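Cytosolic IMP-GMP specific 5'-nucleotidase (Legionella pneumophila subsp. pneumophila, PDB 4OHF) probably hydrolyses the 5'-phosphate of nucleoside monophosphates, preferring IMP and GMP, as a magnesium-dependent enzyme of the HAD superfamily. Local coordinates at residues I124-F128 with G302-Y306; R319-E325 with F426-E432; F63-I69 with I130-I134. All coordinates share one frame; numbering follows the deposited sequence.

Interaction 1: residues I124-F128 with G302-Y306; sequences IDTSF and GDHIY. With MG (magnesium ion), chain J.
His304 bridges a magnesium ligand and a distant loop: it bonds at one edge to Asp303, while the backbone of Thr126 and Ser127 lies over one face of its ring. The carbonyl carbon of Thr126 sits above that face toward the rim, and Ser127 N lies over the centre. Ser127 CA comes 3.8 Å from His304 CE1. At the ring edge, ND1 donates to Asp303 OD2 over 2.8 Å. This bond is nearly straight (172°) and lies in the ring plane, using the lone pair of OD2 directed away from the other carboxylate oxygen. That other oxygen, OD1, binds the magnesium ion at 2.2 Å. His304 is therefore a second-shell residue that helps fix the rotation of a metal ligand. Asp23 and the backbone oxygen of Asp25 bind the same ion, and Thr27 also bonds Asp303 OD1, so that the DxD pair of the first HAD motif and the aspartate of the fourth share the metal.

Asp125 takes hold of the same loop one residue further on. With CG anti to its own N (chi1 -176°), its carboxylate extends across the gap, and OD1 accepts from Ile305 N over 3.0 Å, on the anti side and 22° out of the carboxylate plane. OD2 rests at the edge of the His304 ring, 3.2 Å from CD2. Arg70 forms a salt bridge with Asp125 OD1 and also bonds the backbone oxygen of Asp303, which probably offsets the acid's negative charge. Thr126 closes an ST turn by accepting from Phe128 N.

The 302-306 loop leads from central strand 298-302 toward helix 309-315, whereas 124-128 joins strand 121-122 to helix 129-143. Helix 418-426 packs against Asp125 and Ile305, and His26 of helix 24-28 touches Ser127 and Asp303.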
ATOM      1  N   ILE B 124       1.464   3.305  19.257  1.00 59.63           N
ATOM      2  CA  ILE B 124       0.676   4.507  19.478  1.00 59.25           C
ATOM      3  C   ILE B 124       0.872   5.123  20.859  1.00 56.75           C
ATOM      4  O   ILE B 124       0.713   4.464  21.890  1.00 56.47           O
ATOM      5  CB  ILE B 124      -0.834   4.240  19.263  1.00 61.74           C
ATOM      6  CG1 ILE B 124      -1.143   2.737  19.412  1.00 63.08           C
ATOM      7  CG2 ILE B 124      -1.245   4.761  17.890  1.00 61.78           C
ATOM      8  CD1 ILE B 124      -0.673   2.103  20.725  1.00 63.33           C
ATOM      9  N   ASP B 125       1.218   6.403  20.855  1.00 53.93           N
ATOM     10  CA  ASP B 125       1.433   7.165  22.073  1.00 50.76           C
ATOM     11  C   ASP B 125       0.079   7.611  22.610  1.00 49.74           C
ATOM     12  O   ASP B 125      -0.569   8.480  22.032  1.00 47.47           O
ATOM     13  CB  ASP B 125       2.289   8.395  21.773  1.00 49.84           C
ATOM     14  CG  ASP B 125       2.634   9.176  23.011  1.00 48.39           C
ATOM     15  OD1 ASP B 125       2.678  10.425  22.944  1.00 47.30           O
ATOM     16  OD2 ASP B 125       2.875   8.535  24.050  1.00 47.66           O
ATOM     17  N   THR B 126      -0.351   7.012  23.713  1.00 49.93           N
ATOM     18  CA  THR B 126      -1.626   7.378  24.317  1.00 50.75           C
ATOM     19  C   THR B 126      -1.480   7.567  25.819  1.00 51.21           C
ATOM     20  O   THR B 126      -0.428   7.298  26.396  1.00 51.69           O
ATOM     21  CB  THR B 126      -2.704   6.298  24.074  1.00 51.66           C
ATOM     22  OG1 THR B 126      -2.365   5.111  24.804  1.00 51.89           O
ATOM     23  CG2 THR B 126      -2.797   5.961  22.587  1.00 50.44           C
ATOM     24  N   SER B 127      -2.548   8.039  26.445  1.00 52.56           N
ATOM     25  CA  SER B 127      -2.569   8.263  27.882  1.00 53.62           C
ATOM     26  C   SER B 127      -2.683   6.948  28.656  1.00 54.54           C
ATOM     27  O   SER B 127      -2.597   6.933  29.885  1.00 52.70           O
ATOM     28  CB  SER B 127      -3.743   9.178  28.243  1.00 54.13           C
ATOM     29  OG  SER B 127      -4.962   8.686  27.705  1.00 52.96           O
ATOM     30  N   PHE B 128      -2.900   5.848  27.935  1.00 56.58           N
ATOM     31  CA  PHE B 128      -3.023   4.530  28.558  1.00 57.58           C
ATOM     32  C   PHE B 128      -1.981   3.544  28.057  1.00 55.16           C
ATOM     33  O   PHE B 128      -2.124   2.344  28.253  1.00 55.42           O
ATOM     34  CB  PHE B 128      -4.439   3.962  28.352  1.00 62.31           C
ATOM     35  CG  PHE B 128      -4.980   4.157  26.965  1.00 68.15           C
ATOM     36  CD1 PHE B 128      -4.548   3.348  25.911  1.00 71.44           C
ATOM     37  CD2 PHE B 128      -5.900   5.174  26.696  1.00 70.74           C
ATOM     38  CE1 PHE B 128      -5.025   3.549  24.592  1.00 72.69           C
ATOM     39  CE2 PHE B 128      -6.389   5.391  25.382  1.00 72.63           C
ATOM     40  CZ  PHE B 128      -5.949   4.577  24.331  1.00 73.26           C
ATOM     41  N   GLY B 302      -1.252  19.471  22.540  1.00 35.13           N
ATOM     42  CA  GLY B 302      -1.774  18.203  23.033  1.00 35.40           C
ATOM     43  C   GLY B 302      -0.825  17.539  24.025  1.00 37.21           C
ATOM     44  O   GLY B 302       0.220  18.110  24.375  1.00 38.03           O
ATOM     45  N   ASP B 303      -1.176  16.336  24.477  1.00 36.36           N
ATOM     46  CA  ASP B 303      -0.349  15.607  25.433  1.00 37.20           C
ATOM     47  C   ASP B 303       0.199  14.297  24.887  1.00 38.02           C
ATOM     48  O   ASP B 303       1.099  13.712  25.475  1.00 36.77           O
ATOM     49  CB  ASP B 303      -1.131  15.330  26.715  1.00 37.78           C
ATOM     50  CG  ASP B 303      -2.542  14.876  26.442  1.00 37.47           C
ATOM     51  OD1 ASP B 303      -3.430  15.735  26.331  1.00 40.46           O
ATOM     52  OD2 ASP B 303      -2.768  13.664  26.321  1.00 36.97           O
ATOM     53  N   HIS B 304      -0.341  13.828  23.770  1.00 42.01           N
ATOM     54  CA  HIS B 304       0.159  12.594  23.163  1.00 47.35           C
ATOM     55  C   HIS B 304       0.114  12.646  21.641  1.00 49.24           C
ATOM     56  O   HIS B 304      -0.768  13.277  21.082  1.00 49.34           O
ATOM     57  CB  HIS B 304      -0.617  11.369  23.699  1.00 45.08           C
ATOM     58  CG  HIS B 304      -0.273  11.017  25.120  1.00 43.89           C
ATOM     59  ND1 HIS B 304      -0.830  11.662  26.207  1.00 43.00           N
ATOM     60  CD2 HIS B 304       0.624  10.136  25.629  1.00 41.71           C
ATOM     61  CE1 HIS B 304      -0.289  11.197  27.320  1.00 41.79           C
ATOM     62  NE2 HIS B 304       0.596  10.270  26.996  1.00 41.14           N
ATOM     63  N   ILE B 305       1.073  11.995  20.979  1.00 55.00           N
ATOM     64  CA  ILE B 305       1.131  11.996  19.515  1.00 59.85           C
ATOM     65  C   ILE B 305       0.026  11.174  18.894  1.00 63.65           C
ATOM     66  O   ILE B 305      -0.104   9.986  19.180  1.00 65.12           O
ATOM     67  CB  ILE B 305       2.473  11.450  18.982  1.00 60.29           C
ATOM     68  CG1 ILE B 305       3.584  12.479  19.178  1.00 59.61           C
ATOM     69  CG2 ILE B 305       2.362  11.149  17.496  1.00 61.69           C
ATOM     70  CD1 ILE B 305       3.911  12.749  20.600  1.00 60.40           C
ATOM     71  N   TYR B 306      -0.757  11.810  18.027  1.00 68.76           N
ATOM     72  CA  TYR B 306      -1.879  11.152  17.341  1.00 73.74           C
ATOM     73  C   TYR B 306      -1.458  10.163  16.256  1.00 75.12           C
ATOM     74  O   TYR B 306      -1.622  10.428  15.062  1.00 77.02           O
ATOM     75  CB  TYR B 306      -2.813  12.209  16.725  1.00 75.35           C
ATOM     76  CG  TYR B 306      -3.636  12.944  17.754  1.00 76.50           C
ATOM     77  CD1 TYR B 306      -4.695  12.308  18.396  1.00 76.49           C
ATOM     78  CD2 TYR B 306      -3.305  14.243  18.150  1.00 77.27           C
ATOM     79  CE1 TYR B 306      -5.404  12.935  19.413  1.00 77.22           C
ATOM     80  CE2 TYR B 306      -4.009  14.885  19.176  1.00 77.81           C
ATOM     81  CZ  TYR B 306      -5.058  14.215  19.801  1.00 77.78           C
ATOM     82  OH  TYR B 306      -5.752  14.795  20.835  1.00 78.23           O
TER
HETATM   83 MG    MG J 503      -5.505  15.008  26.117  1.00 44.78          MG
HETATM   84  O   HOH W   1      -5.904  13.075  25.457  1.00 61.37           O

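Interaction 2: residues R319-E325 with F426-E432; sequences RTALVVE and FACIYME. With PO4 (phosphate ion), chain I.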
ATOM      1  N   ARG B 319       0.161  24.785  13.624  1.00 40.83           N
ATOM      2  CA  ARG B 319       1.383  24.560  14.370  1.00 39.73           C
ATOM      3  C   ARG B 319       0.992  23.643  15.529  1.00 40.47           C
ATOM      4  O   ARG B 319      -0.037  23.853  16.180  1.00 40.86           O
ATOM      5  CB  ARG B 319       1.942  25.881  14.899  1.00 37.85           C
ATOM      6  CG  ARG B 319       2.217  26.902  13.801  1.00 36.18           C
ATOM      7  CD  ARG B 319       3.015  26.292  12.675  1.00 32.72           C
ATOM      8  NE  ARG B 319       4.301  25.795  13.148  1.00 34.25           N
ATOM      9  CZ  ARG B 319       5.331  26.567  13.479  1.00 33.96           C
ATOM     10  NH1 ARG B 319       5.222  27.886  13.382  1.00 35.41           N
ATOM     11  NH2 ARG B 319       6.462  26.018  13.923  1.00 31.18           N
ATOM     12  N   THR B 320       1.790  22.611  15.776  1.00 40.37           N
ATOM     13  CA  THR B 320       1.501  21.694  16.872  1.00 39.70           C
ATOM     14  C   THR B 320       2.583  21.715  17.959  1.00 39.08           C
ATOM     15  O   THR B 320       3.779  21.676  17.673  1.00 40.32           O
ATOM     16  CB  THR B 320       1.331  20.253  16.362  1.00 38.23           C
ATOM     17  OG1 THR B 320       2.482  19.883  15.604  1.00 38.63           O
ATOM     18  CG2 THR B 320       0.113  20.138  15.479  1.00 38.89           C
ATOM     19  N   ALA B 321       2.146  21.794  19.210  1.00 37.42           N
ATOM     20  CA  ALA B 321       3.052  21.803  20.347  1.00 34.86           C
ATOM     21  C   ALA B 321       2.662  20.635  21.241  1.00 34.27           C
ATOM     22  O   ALA B 321       1.577  20.081  21.127  1.00 34.85           O
ATOM     23  CB  ALA B 321       2.932  23.107  21.104  1.00 33.30           C
ATOM     24  N   LEU B 322       3.537  20.268  22.151  1.00 33.64           N
ATOM     25  CA  LEU B 322       3.258  19.135  23.004  1.00 34.19           C
ATOM     26  C   LEU B 322       3.617  19.344  24.478  1.00 34.26           C
ATOM     27  O   LEU B 322       4.547  20.074  24.831  1.00 33.79           O
ATOM     28  CB  LEU B 322       4.030  17.947  22.459  1.00 33.85           C
ATOM     29  CG  LEU B 322       3.603  16.553  22.850  1.00 36.16           C
ATOM     30  CD1 LEU B 322       2.257  16.266  22.239  1.00 35.99           C
ATOM     31  CD2 LEU B 322       4.656  15.556  22.349  1.00 38.15           C
ATOM     32  N   VAL B 323       2.840  18.706  25.337  1.00 34.41           N
ATOM     33  CA  VAL B 323       3.074  18.737  26.767  1.00 35.10           C
ATOM     34  C   VAL B 323       3.445  17.287  27.097  1.00 35.40           C
ATOM     35  O   VAL B 323       2.695  16.364  26.771  1.00 34.70           O
ATOM     36  CB  VAL B 323       1.797  19.153  27.521  1.00 36.24           C
ATOM     37  CG1 VAL B 323       1.798  18.563  28.899  1.00 39.03           C
ATOM     38  CG2 VAL B 323       1.719  20.660  27.618  1.00 33.79           C
ATOM     39  N   VAL B 324       4.618  17.077  27.687  1.00 35.83           N
ATOM     40  CA  VAL B 324       5.052  15.730  28.059  1.00 36.73           C
ATOM     41  C   VAL B 324       5.221  15.653  29.576  1.00 38.79           C
ATOM     42  O   VAL B 324       6.273  15.986  30.121  1.00 39.40           O
ATOM     43  CB  VAL B 324       6.371  15.368  27.375  1.00 36.24           C
ATOM     44  CG1 VAL B 324       6.724  13.924  27.649  1.00 35.48           C
ATOM     45  CG2 VAL B 324       6.255  15.605  25.887  1.00 37.56           C
ATOM     46  N   GLU B 325       4.164  15.218  30.250  1.00 41.02           N
ATOM     47  CA  GLU B 325       4.146  15.103  31.702  1.00 43.18           C
ATOM     48  C   GLU B 325       5.387  14.436  32.293  1.00 42.60           C
ATOM     49  O   GLU B 325       5.906  14.896  33.307  1.00 44.01           O
ATOM     50  CB  GLU B 325       2.886  14.340  32.137  1.00 47.64           C
ATOM     51  CG  GLU B 325       2.837  13.960  33.615  1.00 57.57           C
ATOM     52  CD  GLU B 325       2.102  14.975  34.474  1.00 64.11           C
ATOM     53  OE1 GLU B 325       0.911  14.726  34.787  1.00 66.93           O
ATOM     54  OE2 GLU B 325       2.700  16.022  34.834  1.00 67.68           O
ATOM     55  N   PHE B 426       6.729  15.912  15.737  1.00 38.62           N
ATOM     56  CA  PHE B 426       5.400  16.448  15.929  1.00 36.99           C
ATOM     57  C   PHE B 426       5.337  17.781  16.650  1.00 36.00           C
ATOM     58  O   PHE B 426       4.484  18.601  16.342  1.00 37.31           O
ATOM     59  CB  PHE B 426       4.538  15.416  16.665  1.00 38.16           C
ATOM     60  CG  PHE B 426       3.182  15.927  17.069  1.00 41.45           C
ATOM     61  CD1 PHE B 426       3.022  16.689  18.229  1.00 43.86           C
ATOM     62  CD2 PHE B 426       2.058  15.649  16.296  1.00 43.29           C
ATOM     63  CE1 PHE B 426       1.762  17.161  18.604  1.00 44.17           C
ATOM     64  CE2 PHE B 426       0.796  16.116  16.660  1.00 42.61           C
ATOM     65  CZ  PHE B 426       0.646  16.872  17.812  1.00 42.16           C
ATOM     66  N   ALA B 427       6.222  18.009  17.607  1.00 33.97           N
ATOM     67  CA  ALA B 427       6.167  19.251  18.367  1.00 35.27           C
ATOM     68  C   ALA B 427       7.218  20.275  18.023  1.00 35.89           C
ATOM     69  O   ALA B 427       8.405  19.966  18.036  1.00 36.04           O
ATOM     70  CB  ALA B 427       6.249  18.952  19.871  1.00 35.61           C
ATOM     71  N   CYS B 428       6.785  21.502  17.742  1.00 36.69           N
ATOM     72  CA  CYS B 428       7.742  22.555  17.443  1.00 37.05           C
ATOM     73  C   CYS B 428       8.350  22.934  18.790  1.00 35.32           C
ATOM     74  O   CYS B 428       9.511  23.316  18.874  1.00 36.17           O
ATOM     75  CB  CYS B 428       7.058  23.744  16.746  1.00 36.79           C
ATOM     76  SG  CYS B 428       5.627  24.464  17.566  1.00 42.09           S
ATOM     77  N   ILE B 429       7.554  22.793  19.848  1.00 35.45           N
ATOM     78  CA  ILE B 429       8.012  23.060  21.214  1.00 34.74           C
ATOM     79  C   ILE B 429       7.268  22.117  22.148  1.00 35.56           C
ATOM     80  O   ILE B 429       6.164  21.650  21.831  1.00 35.37           O
ATOM     81  CB  ILE B 429       7.734  24.522  21.687  1.00 32.87           C
ATOM     82  CG1 ILE B 429       6.235  24.745  21.856  1.00 32.20           C
ATOM     83  CG2 ILE B 429       8.297  25.505  20.697  1.00 28.58           C
ATOM     84  CD1 ILE B 429       5.886  26.034  22.503  1.00 31.33           C
ATOM     85  N   TYR B 430       7.888  21.815  23.282  1.00 35.17           N
ATOM     86  CA  TYR B 430       7.279  20.950  24.272  1.00 33.46           C
ATOM     87  C   TYR B 430       7.729  21.362  25.669  1.00 34.92           C
ATOM     88  O   TYR B 430       8.772  21.971  25.845  1.00 34.23           O
ATOM     89  CB  TYR B 430       7.599  19.485  23.993  1.00 33.02           C
ATOM     90  CG  TYR B 430       9.059  19.126  23.968  1.00 33.53           C
ATOM     91  CD1 TYR B 430       9.836  19.400  22.852  1.00 33.63           C
ATOM     92  CD2 TYR B 430       9.662  18.476  25.057  1.00 33.37           C
ATOM     93  CE1 TYR B 430      11.173  19.042  22.804  1.00 34.84           C
ATOM     94  CE2 TYR B 430      10.992  18.109  25.021  1.00 33.59           C
ATOM     95  CZ  TYR B 430      11.744  18.397  23.888  1.00 36.42           C
ATOM     96  OH  TYR B 430      13.075  18.059  23.834  1.00 37.04           O
ATOM     97  N   MET B 431       6.905  21.058  26.662  1.00 37.13           N
ATOM     98  CA  MET B 431       7.189  21.434  28.034  1.00 37.98           C
ATOM     99  C   MET B 431       6.545  20.391  28.934  1.00 39.00           C
ATOM    100  O   MET B 431       5.728  19.603  28.480  1.00 40.28           O
ATOM    101  CB  MET B 431       6.599  22.820  28.317  1.00 39.50           C
ATOM    102  CG  MET B 431       5.091  23.013  27.949  1.00 40.48           C
ATOM    103  SD  MET B 431       4.669  23.450  26.199  1.00 42.68           S
ATOM    104  CE  MET B 431       6.085  24.216  25.744  1.00 37.28           C
ATOM    105  N   GLU B 432       6.912  20.366  30.205  1.00 39.51           N
ATOM    106  CA  GLU B 432       6.309  19.389  31.089  1.00 39.48           C
ATOM    107  C   GLU B 432       4.825  19.671  31.296  1.00 39.08           C
ATOM    108  O   GLU B 432       4.039  18.739  31.445  1.00 41.41           O
ATOM    109  CB  GLU B 432       7.023  19.372  32.430  1.00 40.65           C
ATOM    110  CG  GLU B 432       6.234  18.668  33.511  1.00 43.16           C
ATOM    111  CD  GLU B 432       6.809  18.912  34.889  1.00 45.85           C
ATOM    112  OE1 GLU B 432       7.361  20.015  35.108  1.00 49.69           O
ATOM    113  OE2 GLU B 432       6.695  18.015  35.751  1.00 45.92           O
TER
HETATM  114  P   PO4 I 502       5.223  22.441  13.638  1.00 68.79           P
HETATM  115  O1  PO4 I 502       4.188  23.236  14.344  1.00 66.49           O
HETATM  116  O2  PO4 I 502       5.601  21.270  14.466  1.00 70.31           O
HETATM  117  O3  PO4 I 502       6.419  23.286  13.404  1.00 71.75           O
HETATM  118  O4  PO4 I 502       4.694  21.972  12.335  1.00 69.89           O
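Thr320 stands over one face of the Phe426 ring, the two side chains at about a right angle, with CB 4.0 Å from the ring centroid in a CH-pi contact. The ring reaches this place with its CG anti to the backbone N (chi1 173°). Thr320 OG1 turns back toward the backbone oxygen of Phe426 as a donor, although the modelled length is too short to be trusted, and Lys313 is a second partner of this hydroxyl. Leu322 crosses the same ring steeply, bringing CD1 to 3.8 Å from Phe426 CE1, and its CB meets the methyl of Ala427.

These side chains flank a parallel pairing near one margin of the large Rossmann-like sheet of the HAD core, where strand 429-431 lies between 319-323 and 7-8. Leu322 pairs with Tyr430 and Val323 with Met431. Leu322 N donates to Ile429 O, and Leu322 O accepts from Met431 N. Val324 N continues the ladder to Met431 O at 2.9 Å, while Cys428 N is bonded to Thr320 O just before the strand. On the face opposite Leu322 and Tyr430, Val323 and Met431 cross at roughly 90°, Val323 CG2 lying 4.1 Å from Met431 CG.

Arg319 folds its chain at chi2 and chi3 and presents the edge of its guanidinium to a phosphate ion: NE donates to O1 and NH2 donates to O3, each over 2.8 Å. The backbone N of Thr320 also grips O1. Lys313 and Arg10, together with Tyr113 of the second subunit, bind the same ion, which probably came from the crystallisation liquor.

Interaction 3: residues F63-I69 with I130-I134; sequences FNFDDAI and IAFCI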
ATOM      1  N   PHE B  63      -0.698  -3.935  39.846  1.00 63.17           N
ATOM      2  CA  PHE B  63      -0.225  -2.827  39.027  1.00 59.65           C
ATOM      3  C   PHE B  63       0.898  -2.035  39.674  1.00 56.84           C
ATOM      4  O   PHE B  63       0.746  -1.493  40.763  1.00 54.65           O
ATOM      5  CB  PHE B  63      -1.388  -1.885  38.696  1.00 59.26           C
ATOM      6  CG  PHE B  63      -0.966  -0.605  38.025  1.00 57.80           C
ATOM      7  CD1 PHE B  63      -0.710   0.535  38.773  1.00 58.33           C
ATOM      8  CD2 PHE B  63      -0.818  -0.542  36.642  1.00 56.95           C
ATOM      9  CE1 PHE B  63      -0.314   1.723  38.152  1.00 57.75           C
ATOM     10  CE2 PHE B  63      -0.423   0.639  36.016  1.00 55.52           C
ATOM     11  CZ  PHE B  63      -0.173   1.770  36.771  1.00 55.36           C
ATOM     12  N   ASN B  64       2.036  -1.986  38.991  1.00 55.41           N
ATOM     13  CA  ASN B  64       3.184  -1.225  39.468  1.00 54.42           C
ATOM     14  C   ASN B  64       3.606  -0.230  38.390  1.00 53.68           C
ATOM     15  O   ASN B  64       4.219  -0.600  37.380  1.00 52.39           O
ATOM     16  CB  ASN B  64       4.352  -2.146  39.821  1.00 52.61           C
ATOM     17  CG  ASN B  64       5.653  -1.385  40.012  1.00 52.32           C
ATOM     18  OD1 ASN B  64       5.681  -0.294  40.570  1.00 48.65           O
ATOM     19  ND2 ASN B  64       6.741  -1.966  39.545  1.00 56.52           N
ATOM     20  N   PHE B  65       3.270   1.034  38.625  1.00 51.48           N
ATOM     21  CA  PHE B  65       3.566   2.122  37.703  1.00 49.68           C
ATOM     22  C   PHE B  65       4.943   2.062  37.045  1.00 49.19           C
ATOM     23  O   PHE B  65       5.082   2.361  35.867  1.00 48.65           O
ATOM     24  CB  PHE B  65       3.411   3.449  38.439  1.00 49.96           C
ATOM     25  CG  PHE B  65       3.302   4.641  37.535  1.00 49.35           C
ATOM     26  CD1 PHE B  65       4.109   5.750  37.742  1.00 49.28           C
ATOM     27  CD2 PHE B  65       2.356   4.673  36.512  1.00 49.31           C
ATOM     28  CE1 PHE B  65       3.972   6.887  36.945  1.00 53.15           C
ATOM     29  CE2 PHE B  65       2.206   5.794  35.710  1.00 48.84           C
ATOM     30  CZ  PHE B  65       3.012   6.909  35.922  1.00 51.78           C
ATOM     31  N   ASP B  66       5.964   1.670  37.792  1.00 48.82           N
ATOM     32  CA  ASP B  66       7.296   1.628  37.225  1.00 49.32           C
ATOM     33  C   ASP B  66       7.664   0.414  36.378  1.00 49.71           C
ATOM     34  O   ASP B  66       8.774   0.364  35.856  1.00 51.00           O
ATOM     35  CB  ASP B  66       8.342   1.805  38.326  1.00 50.85           C
ATOM     36  CG  ASP B  66       8.254   3.157  39.000  1.00 52.40           C
ATOM     37  OD1 ASP B  66       8.269   4.186  38.284  1.00 51.97           O
ATOM     38  OD2 ASP B  66       8.179   3.194  40.249  1.00 52.98           O
ATOM     39  N   ASP B  67       6.767  -0.557  36.226  1.00 49.56           N
ATOM     40  CA  ASP B  67       7.082  -1.733  35.410  1.00 49.35           C
ATOM     41  C   ASP B  67       7.266  -1.390  33.939  1.00 48.39           C
ATOM     42  O   ASP B  67       7.836  -2.169  33.162  1.00 48.49           O
ATOM     43  CB  ASP B  67       6.004  -2.812  35.546  1.00 51.56           C
ATOM     44  CG  ASP B  67       6.149  -3.618  36.823  1.00 54.21           C
ATOM     45  OD1 ASP B  67       7.307  -3.804  37.261  1.00 54.02           O
ATOM     46  OD2 ASP B  67       5.113  -4.070  37.376  1.00 56.39           O
ATOM     47  N   ALA B  68       6.773  -0.222  33.552  1.00 47.05           N
ATOM     48  CA  ALA B  68       6.905   0.236  32.180  1.00 45.49           C
ATOM     49  C   ALA B  68       7.178   1.745  32.123  1.00 44.43           C
ATOM     50  O   ALA B  68       7.056   2.464  33.120  1.00 44.45           O
ATOM     51  CB  ALA B  68       5.652  -0.113  31.383  1.00 43.51           C
ATOM     52  N   ILE B  69       7.561   2.214  30.944  1.00 43.08           N
ATOM     53  CA  ILE B  69       7.866   3.614  30.745  1.00 41.02           C
ATOM     54  C   ILE B  69       7.195   4.099  29.465  1.00 41.44           C
ATOM     55  O   ILE B  69       6.740   3.285  28.662  1.00 40.49           O
ATOM     56  CB  ILE B  69       9.394   3.791  30.715  1.00 41.49           C
ATOM     57  CG1 ILE B  69       9.767   4.850  31.734  1.00 42.40           C
ATOM     58  CG2 ILE B  69       9.917   4.090  29.310  1.00 37.94           C
ATOM     59  CD1 ILE B  69      11.240   5.127  31.785  1.00 51.69           C
ATOM     60  N   ILE B 130       1.234   3.157  29.051  1.00 47.97           N
ATOM     61  CA  ILE B 130       1.960   2.546  30.135  1.00 46.54           C
ATOM     62  C   ILE B 130       1.147   1.433  30.771  1.00 47.03           C
ATOM     63  O   ILE B 130       1.678   0.365  31.057  1.00 47.77           O
ATOM     64  CB  ILE B 130       2.367   3.619  31.158  1.00 46.05           C
ATOM     65  CG1 ILE B 130       3.587   4.371  30.615  1.00 43.33           C
ATOM     66  CG2 ILE B 130       2.647   2.993  32.512  1.00 46.46           C
ATOM     67  CD1 ILE B 130       3.979   5.616  31.386  1.00 43.31           C
ATOM     68  N   ALA B 131      -0.140   1.662  30.982  1.00 47.52           N
ATOM     69  CA  ALA B 131      -0.984   0.625  31.561  1.00 48.61           C
ATOM     70  C   ALA B 131      -1.042  -0.544  30.572  1.00 49.87           C
ATOM     71  O   ALA B 131      -0.938  -1.717  30.960  1.00 51.67           O
ATOM     72  CB  ALA B 131      -2.381   1.162  31.819  1.00 47.04           C
ATOM     73  N   PHE B 132      -1.191  -0.218  29.293  1.00 48.62           N
ATOM     74  CA  PHE B 132      -1.259  -1.234  28.257  1.00 49.24           C
ATOM     75  C   PHE B 132      -0.050  -2.160  28.339  1.00 48.66           C
ATOM     76  O   PHE B 132      -0.201  -3.384  28.349  1.00 48.87           O
ATOM     77  CB  PHE B 132      -1.311  -0.583  26.873  1.00 51.69           C
ATOM     78  CG  PHE B 132      -1.783  -1.508  25.774  1.00 53.45           C
ATOM     79  CD1 PHE B 132      -1.170  -2.736  25.559  1.00 54.78           C
ATOM     80  CD2 PHE B 132      -2.836  -1.138  24.942  1.00 55.98           C
ATOM     81  CE1 PHE B 132      -1.594  -3.587  24.532  1.00 54.77           C
ATOM     82  CE2 PHE B 132      -3.271  -1.983  23.910  1.00 57.26           C
ATOM     83  CZ  PHE B 132      -2.644  -3.211  23.708  1.00 55.97           C
ATOM     84  N   CYS B 133       1.143  -1.571  28.398  1.00 47.39           N
ATOM     85  CA  CYS B 133       2.386  -2.339  28.463  1.00 46.10           C
ATOM     86  C   CYS B 133       2.468  -3.241  29.679  1.00 46.29           C
ATOM     87  O   CYS B 133       2.781  -4.420  29.555  1.00 45.41           O
ATOM     88  CB  CYS B 133       3.597  -1.410  28.443  1.00 45.12           C
ATOM     89  SG  CYS B 133       3.962  -0.708  26.824  1.00 43.57           S
ATOM     90  N   ILE B 134       2.193  -2.692  30.853  1.00 47.44           N
ATOM     91  CA  ILE B 134       2.243  -3.486  32.071  1.00 48.96           C
ATOM     92  C   ILE B 134       1.271  -4.663  31.979  1.00 50.77           C
ATOM     93  O   ILE B 134       1.655  -5.819  32.194  1.00 50.16           O
ATOM     94  CB  ILE B 134       1.886  -2.650  33.298  1.00 47.91           C
ATOM     95  CG1 ILE B 134       2.939  -1.555  33.499  1.00 46.64           C
ATOM     96  CG2 ILE B 134       1.786  -3.555  34.515  1.00 47.38           C
ATOM     97  CD1 ILE B 134       2.604  -0.582  34.603  1.00 45.95           C
TER
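The ring of Phe63 turns an edge toward the helix backbone at Ala131 CA, and its CE2 is approached obliquely by Ile134 CD1 at 3.6 Å. One face of this ring lies beneath the backbone N of Phe65, offset toward the rim, and the ring of Tyr41 from helix 33-51 also meets the Phe63 ring, the two planes inclined at about 50°. Phe65 presents its own ring to Ile130, whose CG2 comes in at a slant, 4.3 Å from Phe65 CE2. Both rings also rest on Glu37 of helix 33-51, so this helix and helix 129-143 share the two aromatic side chains.

Ile130 and Ile134, one turn apart and joined by the helical bond from Ile134 N to Ile130 O, form the ridge that enters the bend of 63-69. Ile134 runs out extended (chi2 174°), carrying CD1 in between the Phe63 ring and the backbone oxygen of Asn64. Its CG1 lies 3.7 Å from Ala68 CB and 3.9 Å from Asp67 CB. Both segments belong to the long insertion between strands 19-22 and 204-208 of the core sheet, the place where C1-type caps are inserted in the HAD superfamily. Here the contact fastens an irregular connection, which leads on to strand 73-75, against the first turns of helix 129-143.

Ala68 points its methyl into the helix between Ile134 and Cys133, 3.8 Å from Cys133 CB. Further along, Ile130 CG1 lies against the backbone of Ile69, 3.8 Å from its carbonyl carbon. Within the bend, Asp67 N donates to Asn64 O. The backbone oxygen of Asp67 is bonded by Lys405 and Trp406. Ile69 leaves the backbone on the side away from the helix, and its side chain touches Asn403, Trp406 and Val409.

In the fold
Interactions 1 and 2 meet in the central sheet, their centres about 11 Å apart: Gly302 closes strand 298-302 and pairs with strand 319-323, while Ile305 packs on Leu322. Helix 418-426 continues the connection, touching the metal-site loop before its last residue enters interaction 2. Interaction 3 lies about 15 Å from interaction 1 and 23 Å from interaction 2, centre to centre. It shares no direct touch with interaction 1, but 124-128 runs almost directly into helix 129-143. Along the chain, interactions 1 and 3 alternate, whereas interaction 2 follows both. Interaction 1, which holds the magnesium ligand, thus joins the inserted region, where interaction 3 lies, to the core sheet of interaction 2.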